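Local coordinates for protein acetyltransferase (Klebsiella pneumoniae, PDB 5XUN) that probably transfers the acetyl group of acetyl-CoA to glycyl-tRNA(Gly), acting as the toxin of a type II toxin-antitoxin pair, at residues Y63-S68 / V92-L97; G73-K78 / I151-E156; V127-L132 / Y163-I168. The protein carries 1 engineered substitution. All blocks are in the same frame, centred on the assembly; numbering follows the deposited sequence.

In the fold
Followed from the N terminus, the chain lays down 63-68 on strand 59-71, makes the loop 73-78, and returns along 92-97, where contact 1 closes a loop of 23 residues by pairing neighbouring strands of the central sheet. Contact 2 opens within that loop but closes only at 151-156, so the two cross. Contact 3 runs from 127-132 to 163-168, in series with contact 1 and crossing contact 2. Strands 88-99 and 131-135 lie side by side and join contact 1 to contact 3, while L75 of contact 2 packs on Y130 of contact 3. Together they link the middle of the sheet to its edge strand 151-152 and to the C-terminal helix.

Contact 1: residues Y63-S68 / V92-L97; sequences YTLSGS and VTLGRL. With ACO (acetyl coenzyme *a), chain E.
Y63-S68 and V92-L97 run antiparallel at 145°, Y63 opposite L97, L65 opposite L94 and S66 opposite T93, with G95 as an extra residue that makes a beta bulge. The S66-T93 pair is regular, and its T93 N to S66 O bond is short (2.7 Å) and almost straight. At the bulge G95 N reaches T64 O from above the carbonyl plane. Glycine suits this place, because a beta carbon would come within 2.9 Å of T64 OG1. On the face of Y63, L65, L94 and L97 the packing is apolar. CD1 of L94 is wedged in, 4.0 Å from CB of Y63 and 4.1 Å from CD2 of L65, while L97 CD1 touches Y63 CB at 3.7 Å. With chi1 of 74°, CG of Y63 sits between the backbone N and the carbonyl carbon; the ring stacks on Y48, and its hydroxyl bonds to H115 of helix 108-126. The other face is more polar. There T64 OG1 receives a weak bond from R96 NH1 at the edge of the guanidinium, which also makes a cation-pi contact with F31. Further along, the hydroxyls of S68 and T93 are hydrogen-bonded, OG to OG1 2.6 Å, and either can be the donor; S91 is a second partner of S68. Beyond the bulge, L97 O accepts a hydrogen bond from N4P of acetyl coenzyme A at 2.8 Å, and the acetyl methyl lies near the carbonyl oxygens of L94 and G95. A bulged strand that pairs with the pantetheine arm is a hallmark of the GNAT acetyl-CoA site.

Contact 2: residues G73-K78 / I151-E156; sequences GMLPSK and IQLVDE
M74 and V154 lie side by side with their side chains pointing the same way, joined by a backbone bond from V154 N to M74 O (3.2 Å). It is nearly straight, and the N-H comes in the carbonyl plane, on a lone pair. CG of M74 is anti to its own carbonyl carbon, chi1 -52°, which lays it against CG2 of V154 at 4.1 Å; beyond CG the flexible thioether runs extended. L160 of the neighbouring strand touches both residues. V154 has a positive phi of 59°, unusual for a beta-branched residue, as the chain turns away from the strand. L153 packs its CB on M74 CB. Its CG stands anti to the carbonyl carbon, chi1 -64°, near M74 O, and from there CD2 rests 3.3 Å from M74 O and 4.2 Å from L75 CD1. The branched leucine thus reaches three successive residues of the loop, M74, L75 and P76, and it also packs on F162 of strand 160-164. P76 contributes its ring methylenes, CD meeting I151 CD1 at 3.5 Å, with no side-chain polar group to bury. Q152 points its beta carbon away from the loop; NE2 bonds both L153 O (2.6 Å) and S158 O while OE1 accepts from K142 NZ, so the amide ties the turn together. Just after P76, S77 N-caps helix 78-83, OG bonded to Q80 N. The contact is apolar packing pinned by one backbone hydrogen bond, joining the loop before helix 78-83 to strand 151-152 and the turn after it, at the outermost strand of this chain's GNAT sheet.

Contact 3: residues V127-L132 / Y163-I168; sequences VGIYGL and YPTKSI
T165 holds OG1 anti to its carbonyl carbon and beside its backbone N, chi1 -63°, a rotamer that carries the hydroxyl to I129 O. This is a strand-to-helix junction of the GNAT sheet: strand 160-164 pairs antiparallel with 131-135, then turns at P164 into the last helix, 165-171. The T165 hydroxyl is the donor to I129 O, a short bond of 2.5 Å that arrives from above the carbonyl plane. Threonine suits the spot because its hydroxyl sits on the beta carbon, close enough to bond the carbonyl of the loop before strand 131-135. Two backbone bonds hold the strands together, L132 N to Y163 O and Y163 N to L132 O, both 2.8 Å. G131 faces P164 with alpha carbons only 4.0 Å apart; a beta carbon on G131 would lie 2.5 Å from Y163 O, and this tightness explains the glycine. L132 and Y163 put their side chains on the same face of the sheet, both against helix 108-126, where L132 meets V116 and Y163 meets M117. The Y163 ring also makes an edge-to-face stack with F150. P164, whose nitrogen has no proton to give, takes the N-cap place and its carbonyl accepts a bond from I168 N. The first N-H groups of the helix still need acceptors, and Y130 O supplies one to T165 N at 2.9 Å. A water covers the next: it donates to Y130 O, accepts from K166 N at 3.0 Å, and sits over one face of the Y130 ring, offset toward the rim.

Contact 1: residues Y63-S68 / V92-L97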
loop_
_atom_site.group_PDB
_atom_site.type_symbol
_atom_site.label_atom_id
_atom_site.label_comp_id
_atom_site.label_asym_id
_atom_site.label_seq_id
_atom_site.Cartn_x
_atom_site.Cartn_y
_atom_site.Cartn_z
ATOM N N TYR B 63 -11.058 -10.575 7.188
ATOM C CA TYR B 63 -10.457 -9.256 7.382
ATOM C C TYR B 63 -10.175 -8.615 6.026
ATOM O O TYR B 63 -10.129 -9.296 5.000
ATOM C CB TYR B 63 -9.181 -9.326 8.244
ATOM C CG TYR B 63 -7.924 -9.891 7.604
ATOM C CD1 TYR B 63 -7.129 -9.109 6.765
ATOM C CD2 TYR B 63 -7.507 -11.188 7.875
ATOM C CE1 TYR B 63 -5.964 -9.614 6.205
ATOM C CE2 TYR B 63 -6.348 -11.704 7.317
ATOM C CZ TYR B 63 -5.578 -10.911 6.484
ATOM O OH TYR B 63 -4.423 -11.415 5.932
ATOM N N THR B 64 -9.978 -7.287 6.031
ATOM C CA THR B 64 -9.706 -6.532 4.810
ATOM C C THR B 64 -8.491 -5.620 4.986
ATOM O O THR B 64 -8.255 -5.076 6.068
ATOM C CB THR B 64 -10.913 -5.660 4.387
ATOM O OG1 THR B 64 -11.059 -4.571 5.297
ATOM C CG2 THR B 64 -12.190 -6.465 4.399
ATOM N N LEU B 65 -7.747 -5.417 3.889
ATOM C CA LEU B 65 -6.560 -4.561 3.868
ATOM C C LEU B 65 -6.663 -3.542 2.742
ATOM O O LEU B 65 -7.040 -3.882 1.619
ATOM C CB LEU B 65 -5.280 -5.392 3.684
ATOM C CG LEU B 65 -5.038 -6.433 4.776
ATOM C CD1 LEU B 65 -3.841 -7.329 4.466
ATOM C CD2 LEU B 65 -4.848 -5.731 6.100
ATOM N N SER B 66 -6.310 -2.294 3.041
ATOM C CA SER B 66 -6.288 -1.236 2.043
ATOM C C SER B 66 -5.036 -0.398 2.231
ATOM O O SER B 66 -4.611 -0.162 3.363
ATOM C CB SER B 66 -7.529 -0.332 2.158
ATOM O OG SER B 66 -8.711 -1.118 2.158
ATOM N N GLY B 67 -4.439 0.036 1.125
ATOM C CA GLY B 67 -3.348 0.988 1.214
ATOM C C GLY B 67 -3.825 2.323 1.752
ATOM O O GLY B 67 -4.916 2.794 1.438
ATOM N N SER B 68 -2.972 2.972 2.531
ATOM C CA SER B 68 -3.383 4.200 3.192
ATOM C C SER B 68 -2.141 4.992 3.562
ATOM O O SER B 68 -1.011 4.589 3.275
ATOM C CB SER B 68 -4.223 3.908 4.434
ATOM O OG SER B 68 -3.470 3.179 5.384
ATOM N N VAL B 92 -0.588 0.593 5.573
ATOM C CA VAL B 92 -1.701 -0.263 5.189
ATOM C C VAL B 92 -2.713 -0.205 6.325
ATOM O O VAL B 92 -2.332 -0.205 7.501
ATOM C CB VAL B 92 -1.255 -1.717 4.934
ATOM C CG1 VAL B 92 -2.459 -2.637 4.717
ATOM C CG2 VAL B 92 -0.330 -1.785 3.737
ATOM N N THR B 93 -3.994 -0.153 5.988
ATOM C CA THR B 93 -5.053 -0.089 6.989
ATOM C C THR B 93 -5.761 -1.431 7.091
ATOM O O THR B 93 -6.141 -2.017 6.075
ATOM C CB THR B 93 -6.063 1.010 6.653
ATOM O OG1 THR B 93 -5.454 2.293 6.857
ATOM C CG2 THR B 93 -7.308 0.891 7.548
ATOM N N LEU B 94 -5.898 -1.931 8.317
ATOM C CA LEU B 94 -6.790 -3.053 8.599
ATOM C C LEU B 94 -8.183 -2.457 8.718
ATOM O O LEU B 94 -8.544 -1.897 9.756
ATOM C CB LEU B 94 -6.368 -3.775 9.874
ATOM C CG LEU B 94 -7.214 -4.937 10.383
ATOM C CD1 LEU B 94 -7.277 -6.030 9.349
ATOM C CD2 LEU B 94 -6.635 -5.484 11.683
ATOM N N GLY B 95 -8.946 -2.520 7.627
ATOM C CA GLY B 95 -10.244 -1.869 7.612
ATOM C C GLY B 95 -11.238 -2.546 8.533
ATOM O O GLY B 95 -12.021 -1.880 9.211
ATOM N N ARG B 96 -11.194 -3.876 8.589
ATOM C CA ARG B 96 -12.159 -4.692 9.302
ATOM C C ARG B 96 -11.513 -6.007 9.687
ATOM O O ARG B 96 -10.695 -6.555 8.942
ATOM C CB ARG B 96 -13.381 -5.011 8.444
ATOM C CG ARG B 96 -14.317 -3.873 8.266
ATOM C CD ARG B 96 -15.075 -4.042 6.989
ATOM N NE ARG B 96 -15.550 -2.744 6.552
ATOM C CZ ARG B 96 -14.847 -1.929 5.783
ATOM N NH1 ARG B 96 -13.637 -2.291 5.366
ATOM N NH2 ARG B 96 -15.354 -0.760 5.435
ATOM N N LEU B 97 -11.940 -6.532 10.832
ATOM C CA LEU B 97 -11.567 -7.862 11.282
ATOM C C LEU B 97 -12.715 -8.385 12.134
ATOM O O LEU B 97 -13.218 -7.660 12.996
ATOM C CB LEU B 97 -10.267 -7.833 12.089
ATOM C CG LEU B 97 -9.962 -9.134 12.833
ATOM C CD1 LEU B 97 -9.309 -10.095 11.884
ATOM C CD2 LEU B 97 -9.090 -8.901 14.058
HETATM N N1A ACO E . -4.137 -18.192 21.740
HETATM C C2A ACO E . -4.536 -16.970 22.151
HETATM N N3A ACO E . -5.633 -16.744 22.901
HETATM C C4A ACO E . -6.426 -17.773 23.300
HETATM C C5A ACO E . -6.051 -19.140 22.888
HETATM C C6A ACO E . -4.832 -19.307 22.063
HETATM N N6A ACO E . -4.436 -20.538 21.654
HETATM N N7A ACO E . -6.975 -19.971 23.396
HETATM C C8A ACO E . -7.862 -19.204 24.066
HETATM N N9A ACO E . -7.540 -17.900 24.034
HETATM C C1B ACO E . -8.357 -16.826 24.676
HETATM C C2B ACO E . -7.610 -15.977 25.698
HETATM O O2B ACO E . -7.931 -16.395 27.033
HETATM C C3B ACO E . -8.092 -14.561 25.441
HETATM O O3B ACO E . -9.176 -14.258 26.316
HETATM P P3B ACO E . -9.417 -12.779 26.916
HETATM O O7A ACO E . -8.479 -12.699 28.097
HETATM O O8A ACO E . -9.052 -11.851 25.781
HETATM O O9A ACO E . -10.886 -12.772 27.271
HETATM C C4B ACO E . -8.647 -14.584 24.023
HETATM O O4B ACO E . -8.848 -15.949 23.656
HETATM C C5B ACO E . -7.734 -13.935 22.986
HETATM O O5B ACO E . -8.555 -13.337 21.984
HETATM P P1A ACO E . -8.910 -14.094 20.606
HETATM O O1A ACO E . -9.614 -15.389 20.917
HETATM O O2A ACO E . -7.709 -14.106 19.698
HETATM O O3A ACO E . -9.961 -13.048 20.003
HETATM P P2A ACO E . -11.364 -13.497 19.363
HETATM O O4A ACO E . -11.195 -14.777 18.589
HETATM O O5A ACO E . -12.445 -13.388 20.412
HETATM O O6A ACO E . -11.538 -12.283 18.324
HETATM C CBP ACO E . -12.439 -10.141 17.858
HETATM C CCP ACO E . -11.586 -10.947 18.820
HETATM C CDP ACO E . -11.977 -10.383 16.428
HETATM C CEP ACO E . -12.339 -8.663 18.203
HETATM C CAP ACO E . -13.861 -10.641 18.085
HETATM O OAP ACO E . -14.237 -10.307 19.427
HETATM C C9P ACO E . -14.850 -10.025 17.142
HETATM O O9P ACO E . -15.040 -10.491 16.027
HETATM N N8P ACO E . -15.498 -8.973 17.621
HETATM C C7P ACO E . -16.694 -8.453 16.998
HETATM C C6P ACO E . -16.368 -7.575 15.799
HETATM C C5P ACO E . -15.228 -6.662 16.167
HETATM O O5P ACO E . -15.360 -5.823 17.045
HETATM N N4P ACO E . -14.101 -6.846 15.481
HETATM C C3P ACO E . -12.889 -6.118 15.794
HETATM C C2P ACO E . -12.925 -4.682 15.297
HETATM S S1P ACO E . -11.889 -4.562 13.876
HETATM C C ACO E . -11.626 -2.932 13.957
HETATM O O ACO E . -11.921 -2.371 14.995
HETATM C CH3 ACO E . -11.049 -2.226 12.763
#

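Contact 2: residues G73-K78 / I151-E156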
loop_
_atom_site.group_PDB
_atom_site.type_symbol
_atom_site.label_atom_id
_atom_site.label_comp_id
_atom_site.label_asym_id
_atom_site.label_seq_id
_atom_site.Cartn_x
_atom_site.Cartn_y
_atom_site.Cartn_z
ATOM N N GLY B 73 2.032 13.488 12.562
ATOM C CA GLY B 73 1.898 13.976 13.926
ATOM C C GLY B 73 1.226 13.013 14.882
ATOM O O GLY B 73 1.383 13.159 16.097
ATOM N N MET B 74 0.509 12.015 14.367
ATOM C CA MET B 74 -0.155 11.052 15.238
ATOM C C MET B 74 0.830 10.121 15.927
ATOM O O MET B 74 0.467 9.479 16.917
ATOM C CB MET B 74 -1.156 10.222 14.435
ATOM C CG MET B 74 -2.155 11.027 13.615
ATOM S SD MET B 74 -3.404 9.939 12.906
ATOM C CE MET B 74 -4.723 11.092 12.549
ATOM N N LEU B 75 2.055 10.030 15.423
ATOM C CA LEU B 75 3.059 9.167 16.025
ATOM C C LEU B 75 3.401 9.647 17.434
ATOM O O LEU B 75 3.600 10.853 17.643
ATOM C CB LEU B 75 4.319 9.151 15.161
ATOM C CG LEU B 75 4.688 7.907 14.348
ATOM C CD1 LEU B 75 3.536 7.414 13.512
ATOM C CD2 LEU B 75 5.895 8.186 13.490
ATOM N N PRO B 76 3.485 8.751 18.420
ATOM C CA PRO B 76 3.842 9.198 19.773
ATOM C C PRO B 76 5.296 9.616 19.886
ATOM O O PRO B 76 5.607 10.554 20.632
ATOM C CB PRO B 76 3.550 7.969 20.647
ATOM C CG PRO B 76 3.545 6.814 19.708
ATOM C CD PRO B 76 3.102 7.331 18.375
ATOM N N SER B 77 6.194 8.955 19.160
ATOM C CA SER B 77 7.621 9.247 19.238
ATOM C C SER B 77 7.939 10.429 18.329
ATOM O O SER B 77 7.782 10.343 17.106
ATOM C CB SER B 77 8.432 8.014 18.845
ATOM O OG SER B 77 9.811 8.314 18.722
ATOM N N LYS B 78 8.367 11.542 18.927
ATOM C CA LYS B 78 8.845 12.666 18.129
ATOM C C LYS B 78 10.118 12.290 17.384
ATOM O O LYS B 78 10.425 12.872 16.339
ATOM C CB LYS B 78 9.074 13.892 19.015
ATOM N N ILE B 151 0.417 0.199 19.162
ATOM C CA ILE B 151 0.771 1.398 19.906
ATOM C C ILE B 151 -0.322 2.433 19.693
ATOM O O ILE B 151 -0.957 2.497 18.633
ATOM C CB ILE B 151 2.165 1.939 19.519
ATOM C CG1 ILE B 151 2.181 2.441 18.083
ATOM C CG2 ILE B 151 3.205 0.849 19.675
ATOM C CD1 ILE B 151 2.328 3.921 17.973
ATOM N N GLN B 152 -0.459 3.285 20.666
ATOM C CA GLN B 152 -1.499 4.249 20.640
ATOM C C GLN B 152 -1.118 5.530 19.965
ATOM O O GLN B 152 -0.170 6.110 20.272
ATOM C CB GLN B 152 -1.931 4.514 22.078
ATOM C CG GLN B 152 -2.751 5.738 22.249
ATOM C CD GLN B 152 -4.171 5.484 21.922
ATOM O OE1 GLN B 152 -4.868 4.860 22.671
ATOM N NE2 GLN B 152 -4.621 6.040 20.838
ATOM N N LEU B 153 -1.920 5.947 19.035
ATOM C CA LEU B 153 -1.715 7.182 18.320
ATOM C C LEU B 153 -2.542 8.315 18.927
ATOM O O LEU B 153 -3.485 8.054 19.604
ATOM C CB LEU B 153 -2.112 7.009 16.863
ATOM C CG LEU B 153 -1.391 6.053 15.930
ATOM C CD1 LEU B 153 -2.089 5.880 14.609
ATOM C CD2 LEU B 153 0.042 6.421 15.702
ATOM N N VAL B 154 -2.190 9.569 18.657
ATOM C CA VAL B 154 -2.928 10.742 19.161
ATOM C C VAL B 154 -2.956 10.735 20.690
ATOM O O VAL B 154 -1.928 10.675 21.281
ATOM C CB VAL B 154 -4.321 10.942 18.513
ATOM C CG1 VAL B 154 -4.778 12.386 18.576
ATOM C CG2 VAL B 154 -4.293 10.552 17.068
ATOM N N ASP B 155 -4.112 10.843 21.331
ATOM C CA ASP B 155 -4.162 10.824 22.787
ATOM C C ASP B 155 -4.508 9.460 23.356
ATOM O O ASP B 155 -4.694 8.555 22.625
ATOM C CB ASP B 155 -4.965 12.000 23.369
ATOM C CG ASP B 155 -6.302 12.204 22.708
ATOM O OD1 ASP B 155 -6.578 13.323 22.271
ATOM O OD2 ASP B 155 -7.101 11.273 22.646
ATOM N N GLU B 156 -4.550 9.316 24.669
ATOM C CA GLU B 156 -4.845 8.030 25.303
ATOM C C GLU B 156 -6.257 7.487 25.154
ATOM O O GLU B 156 -6.498 6.354 25.493
ATOM C CB GLU B 156 -4.283 7.889 26.744
ATOM C CG GLU B 156 -4.792 8.860 27.788
ATOM C CD GLU B 156 -4.095 8.701 29.142
ATOM O OE1 GLU B 156 -3.062 9.355 29.368
ATOM O OE2 GLU B 156 -4.596 7.954 30.004
#

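Contact 3: residues V127-L132 / Y163-I168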
loop_
_atom_site.group_PDB
_atom_site.type_symbol
_atom_site.label_atom_id
_atom_site.label_comp_id
_atom_site.label_asym_id
_atom_site.label_seq_id
_atom_site.Cartn_x
_atom_site.Cartn_y
_atom_site.Cartn_z
ATOM N N VAL B 127 6.705 -1.993 -1.642
ATOM C CA VAL B 127 6.180 -0.636 -1.597
ATOM C C VAL B 127 6.404 -0.090 -0.192
ATOM O O VAL B 127 6.344 -0.828 0.794
ATOM C CB VAL B 127 4.678 -0.618 -1.986
ATOM C CG1 VAL B 127 4.044 0.694 -1.638
ATOM C CG2 VAL B 127 4.498 -0.901 -3.495
ATOM N N GLY B 128 6.684 1.208 -0.099
ATOM C CA GLY B 128 6.927 1.802 1.200
ATOM C C GLY B 128 5.724 1.767 2.122
ATOM O O GLY B 128 4.697 2.399 1.843
ATOM N N ILE B 129 5.854 1.061 3.243
ATOM C CA ILE B 129 4.765 0.893 4.210
ATOM C C ILE B 129 5.376 0.987 5.598
ATOM O O ILE B 129 6.077 0.064 6.033
ATOM C CB ILE B 129 4.030 -0.444 4.044
ATOM C CG1 ILE B 129 3.239 -0.463 2.731
ATOM C CG2 ILE B 129 3.097 -0.716 5.240
ATOM C CD1 ILE B 129 2.896 -1.835 2.306
ATOM N N TYR B 130 5.081 2.072 6.308
ATOM C CA TYR B 130 5.722 2.317 7.594
ATOM C C TYR B 130 5.096 1.500 8.717
ATOM O O TYR B 130 5.742 1.291 9.749
ATOM C CB TYR B 130 5.661 3.811 7.928
ATOM C CG TYR B 130 6.410 4.190 9.186
ATOM C CD1 TYR B 130 7.804 4.160 9.225
ATOM C CD2 TYR B 130 5.731 4.586 10.329
ATOM C CE1 TYR B 130 8.497 4.499 10.374
ATOM C CE2 TYR B 130 6.414 4.930 11.485
ATOM C CZ TYR B 130 7.795 4.883 11.500
ATOM O OH TYR B 130 8.472 5.223 12.642
ATOM N N GLY B 131 3.873 1.019 8.529
ATOM C CA GLY B 131 3.289 0.083 9.464
ATOM C C GLY B 131 1.825 -0.147 9.151
ATOM O O GLY B 131 1.317 0.275 8.106
ATOM N N LEU B 132 1.157 -0.817 10.088
ATOM C CA LEU B 132 -0.241 -1.199 9.941
ATOM C C LEU B 132 -1.099 -0.285 10.803
ATOM O O LEU B 132 -0.928 -0.238 12.025
ATOM C CB LEU B 132 -0.450 -2.662 10.327
ATOM C CG LEU B 132 -1.883 -3.210 10.372
ATOM C CD1 LEU B 132 -2.493 -3.379 8.983
ATOM C CD2 LEU B 132 -1.884 -4.536 11.111
ATOM N N TYR B 163 0.845 -0.444 14.245
ATOM C CA TYR B 163 1.867 -1.459 14.477
ATOM C C TYR B 163 2.975 -1.250 13.454
ATOM O O TYR B 163 2.747 -1.458 12.245
ATOM C CB TYR B 163 1.274 -2.861 14.378
ATOM C CG TYR B 163 2.117 -3.934 15.037
ATOM C CD1 TYR B 163 3.191 -4.503 14.369
ATOM C CD2 TYR B 163 1.825 -4.390 16.319
ATOM C CE1 TYR B 163 3.958 -5.490 14.954
ATOM C CE2 TYR B 163 2.589 -5.382 16.919
ATOM C CZ TYR B 163 3.653 -5.930 16.231
ATOM O OH TYR B 163 4.420 -6.919 16.809
ATOM N N PRO B 164 4.175 -0.842 13.876
ATOM C CA PRO B 164 5.208 -0.452 12.903
ATOM C C PRO B 164 5.782 -1.636 12.139
ATOM O O PRO B 164 5.970 -2.728 12.681
ATOM C CB PRO B 164 6.284 0.227 13.760
ATOM C CG PRO B 164 5.985 -0.119 15.169
ATOM C CD PRO B 164 4.605 -0.684 15.276
ATOM N N THR B 165 6.051 -1.398 10.850
ATOM C CA THR B 165 6.768 -2.368 10.024
ATOM C C THR B 165 8.071 -2.808 10.682
ATOM O O THR B 165 8.471 -3.975 10.580
ATOM C CB THR B 165 7.044 -1.756 8.644
ATOM O OG1 THR B 165 5.803 -1.483 7.981
ATOM C CG2 THR B 165 7.877 -2.673 7.784
ATOM N N LYS B 166 8.740 -1.884 11.378
ATOM C CA LYS B 166 9.962 -2.231 12.094
ATOM C C LYS B 166 9.732 -3.391 13.059
ATOM O O LYS B 166 10.569 -4.294 13.178
ATOM C CB LYS B 166 10.472 -1.006 12.847
ATOM C CG LYS B 166 11.889 -1.146 13.339
ATOM C CD LYS B 166 12.102 -0.320 14.580
ATOM C CE LYS B 166 13.363 -0.759 15.291
ATOM N NZ LYS B 166 14.564 -0.132 14.679
ATOM N N SER B 167 8.586 -3.398 13.739
ATOM C CA SER B 167 8.256 -4.512 14.623
ATOM C C SER B 167 7.800 -5.738 13.840
ATOM O O SER B 167 8.079 -6.875 14.239
ATOM C CB SER B 167 7.187 -4.086 15.618
ATOM O OG SER B 167 7.654 -3.004 16.392
ATOM N N ILE B 168 7.069 -5.530 12.744
ATOM C CA ILE B 168 6.626 -6.656 11.926
ATOM C C ILE B 168 7.817 -7.488 11.457
ATOM O O ILE B 168 7.801 -8.721 11.530
ATOM C CB ILE B 168 5.783 -6.156 10.739
ATOM C CG1 ILE B 168 4.506 -5.466 11.241
ATOM C CG2 ILE B 168 5.478 -7.294 9.793
ATOM C CD1 ILE B 168 3.614 -4.877 10.110
HETATM O O HOH W 1 8.488 1.077 10.927
#